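Local coordinates for protein endoglucanase (PDB 5D8Z) that probably cleaves internal beta-1,4-glucosidic bonds of cellulose and related glucans, as a fungal endoglucanase of glycoside hydrolase family 5, at residues 234-239 against 256-261. Numbering follows the deposited sequence.
Sequences VHKYLD and NAWAPL. With BGC (beta-D-glucopyranose), chain C.
The six-membered ring of Trp258 lies against the side chains of Val234 and Lys236, two residues apart on the same side of their chain. Val234 meets it at the edge, CG2 coming close to the ring plane 4.0 Å from Trp258 CZ3. Lys236 comes in obliquely, its CB 3.5 Å from Trp258 CZ2. The lysine chain then bends at chi2 (-73°) and chi3, so that CD passes alongside Ala257 CB at 4.5 Å and NZ leads away from residues 256-261 to hydrogen-bond OD1 of Asn253, just ahead of the helix. This apolar contact packs strand 230-235 of the TIM barrel against helix 254-267, the helix of the beta-alpha-beta crossover leading to strand 272-277; Trp258 also meets Phe303 edge-to-face. Tyr237, the next residue after Lys236, points away from the helix toward the glycan pocket. There its CE2 lies 3.6 Å from C6 of the beta-D-glucopyranose, a sugar also hydrogen-bonded to Glu164 OE1, while the Tyr237 OH hydrogen-bonds Glu276 OE1. Cutting this tyrosine side chain back to an alanine is likely to leave Glu276 without the hydroxyl and open a gap beside C6 of the sugar.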
loop_
_atom_site.group_PDB
_atom_site.type_symbol
_atom_site.label_atom_id
_atom_site.label_comp_id
_atom_site.label_asym_id
_atom_site.label_seq_id
_atom_site.Cartn_x
_atom_site.Cartn_y
_atom_site.Cartn_z
ATOM N N VAL A 234 -7.394 -1.007 -2.349
ATOM C CA VAL A 234 -7.626 -2.383 -2.781
ATOM C C VAL A 234 -6.385 -3.003 -3.393
ATOM O O VAL A 234 -5.479 -2.310 -3.858
ATOM C CB VAL A 234 -8.833 -2.503 -3.742
ATOM C CG1 VAL A 234 -10.053 -1.814 -3.149
ATOM C CG2 VAL A 234 -8.526 -1.883 -5.091
ATOM N N HIS A 235 -6.381 -4.334 -3.367
ATOM C CA HIS A 235 -5.275 -5.162 -3.792
ATOM C C HIS A 235 -5.833 -6.279 -4.686
ATOM O O HIS A 235 -6.969 -6.720 -4.488
ATOM C CB HIS A 235 -4.628 -5.770 -2.563
ATOM C CG HIS A 235 -3.878 -4.795 -1.705
ATOM N ND1 HIS A 235 -3.015 -5.204 -0.714
ATOM C CD2 HIS A 235 -3.826 -3.442 -1.705
ATOM C CE1 HIS A 235 -2.485 -4.151 -0.126
ATOM N NE2 HIS A 235 -2.953 -3.066 -0.715
ATOM N N LYS A 236 -5.035 -6.712 -5.667
ATOM C CA LYS A 236 -5.433 -7.725 -6.662
ATOM C C LYS A 236 -4.245 -8.298 -7.435
ATOM O O LYS A 236 -3.463 -7.556 -8.082
ATOM C CB LYS A 236 -6.405 -7.140 -7.682
ATOM C CG LYS A 236 -7.781 -7.761 -7.624
ATOM C CD LYS A 236 -7.769 -9.154 -8.204
ATOM C CE LYS A 236 -8.520 -10.155 -7.351
ATOM N NZ LYS A 236 -8.255 -11.521 -7.899
ATOM N N TYR A 237 -4.138 -9.624 -7.400
ATOM C CA TYR A 237 -3.039 -10.334 -8.044
ATOM C C TYR A 237 -3.610 -11.122 -9.198
ATOM O O TYR A 237 -4.816 -11.240 -9.298
ATOM C CB TYR A 237 -2.356 -11.229 -7.022
ATOM C CG TYR A 237 -1.541 -10.413 -6.054
ATOM C CD1 TYR A 237 -0.268 -9.977 -6.397
ATOM C CD2 TYR A 237 -2.043 -10.041 -4.818
ATOM C CE1 TYR A 237 0.500 -9.248 -5.523
ATOM C CE2 TYR A 237 -1.282 -9.287 -3.950
ATOM C CZ TYR A 237 -0.016 -8.897 -4.312
ATOM O OH TYR A 237 0.750 -8.143 -3.469
ATOM N N LEU A 238 -2.759 -11.665 -10.063
ATOM C CA LEU A 238 -3.225 -12.238 -11.318
ATOM C C LEU A 238 -3.176 -13.765 -11.373
ATOM O O LEU A 238 -3.323 -14.355 -12.446
ATOM C CB LEU A 238 -2.438 -11.620 -12.481
ATOM C CG LEU A 238 -2.889 -10.185 -12.844
ATOM C CD1 LEU A 238 -2.324 -9.163 -11.871
ATOM C CD2 LEU A 238 -2.528 -9.763 -14.261
ATOM N N ASP A 239 -2.997 -14.413 -10.225
ATOM C CA ASP A 239 -2.857 -15.871 -10.199
ATOM C C ASP A 239 -4.162 -16.485 -9.754
ATOM O O ASP A 239 -5.033 -15.766 -9.270
ATOM C CB ASP A 239 -1.687 -16.324 -9.323
ATOM C CG ASP A 239 -1.691 -15.698 -7.945
ATOM O OD1 ASP A 239 -2.118 -14.533 -7.806
ATOM O OD2 ASP A 239 -1.223 -16.362 -6.995
ATOM N N ASN A 256 -14.291 -10.020 -13.286
ATOM C CA ASN A 256 -14.697 -10.370 -11.914
ATOM C C ASN A 256 -14.369 -9.339 -10.834
ATOM O O ASN A 256 -14.867 -9.458 -9.708
ATOM C CB ASN A 256 -14.106 -11.724 -11.535
ATOM C CG ASN A 256 -14.619 -12.851 -12.418
ATOM O OD1 ASN A 256 -15.358 -12.621 -13.387
ATOM N ND2 ASN A 256 -14.230 -14.082 -12.088
ATOM N N ALA A 257 -13.565 -8.324 -11.179
ATOM C CA ALA A 257 -13.086 -7.373 -10.195
ATOM C C ALA A 257 -13.180 -5.914 -10.604
ATOM O O ALA A 257 -13.913 -5.164 -9.987
ATOM C CB ALA A 257 -11.670 -7.719 -9.823
ATOM N N TRP A 258 -12.452 -5.496 -11.632
ATOM C CA TRP A 258 -12.376 -4.066 -11.927
ATOM C C TRP A 258 -13.629 -3.521 -12.565
ATOM O O TRP A 258 -13.976 -2.373 -12.321
ATOM C CB TRP A 258 -11.178 -3.717 -12.795
ATOM C CG TRP A 258 -9.949 -4.247 -12.271
ATOM C CD1 TRP A 258 -9.220 -5.229 -12.810
ATOM C CD2 TRP A 258 -9.290 -3.865 -11.060
ATOM N NE1 TRP A 258 -8.120 -5.483 -12.040
ATOM C CE2 TRP A 258 -8.141 -4.660 -10.948
ATOM C CE3 TRP A 258 -9.556 -2.926 -10.060
ATOM C CZ2 TRP A 258 -7.260 -4.556 -9.877
ATOM C CZ3 TRP A 258 -8.676 -2.816 -9.006
ATOM C CH2 TRP A 258 -7.537 -3.625 -8.923
ATOM N N ALA A 259 -14.298 -4.315 -13.392
ATOM C CA ALA A 259 -15.576 -3.859 -13.984
ATOM C C ALA A 259 -16.622 -3.627 -12.906
ATOM O O ALA A 259 -17.037 -2.470 -12.733
ATOM C CB ALA A 259 -16.099 -4.829 -15.037
ATOM N N PRO A 260 -17.023 -4.698 -12.147
ATOM C CA PRO A 260 -18.039 -4.493 -11.098
ATOM C C PRO A 260 -17.623 -3.388 -10.161
ATOM O O PRO A 260 -18.433 -2.539 -9.751
ATOM C CB PRO A 260 -18.063 -5.830 -10.347
ATOM C CG PRO A 260 -17.557 -6.816 -11.326
ATOM C CD PRO A 260 -16.494 -6.070 -12.082
ATOM N N LEU A 261 -16.346 -3.366 -9.847
ATOM C CA LEU A 261 -15.919 -2.389 -8.896
ATOM C C LEU A 261 -16.179 -0.961 -9.385
ATOM O O LEU A 261 -16.781 -0.165 -8.667
ATOM C CB LEU A 261 -14.459 -2.602 -8.517
ATOM C CG LEU A 261 -14.042 -1.588 -7.464
ATOM C CD1 LEU A 261 -14.957 -1.667 -6.248
ATOM C CD2 LEU A 261 -12.601 -1.817 -7.104
HETATM C C2 BGC C . -0.927 -14.077 0.906
HETATM C C3 BGC C . -0.188 -12.721 0.879
HETATM C C4 BGC C . -0.765 -11.752 -0.137
HETATM C C5 BGC C . -2.303 -11.693 -0.024
HETATM C C6 BGC C . -2.918 -10.934 -1.198
HETATM C C1 BGC C . -2.476 -13.995 0.857
HETATM O O2 BGC C . -0.531 -14.763 2.099
HETATM O O3 BGC C . 1.204 -12.850 0.525
HETATM O O4 BGC C . -0.063 -10.498 0.041
HETATM O O5 BGC C . -2.931 -12.986 -0.053
HETATM O O6 BGC C . -3.752 -11.776 -2.002
#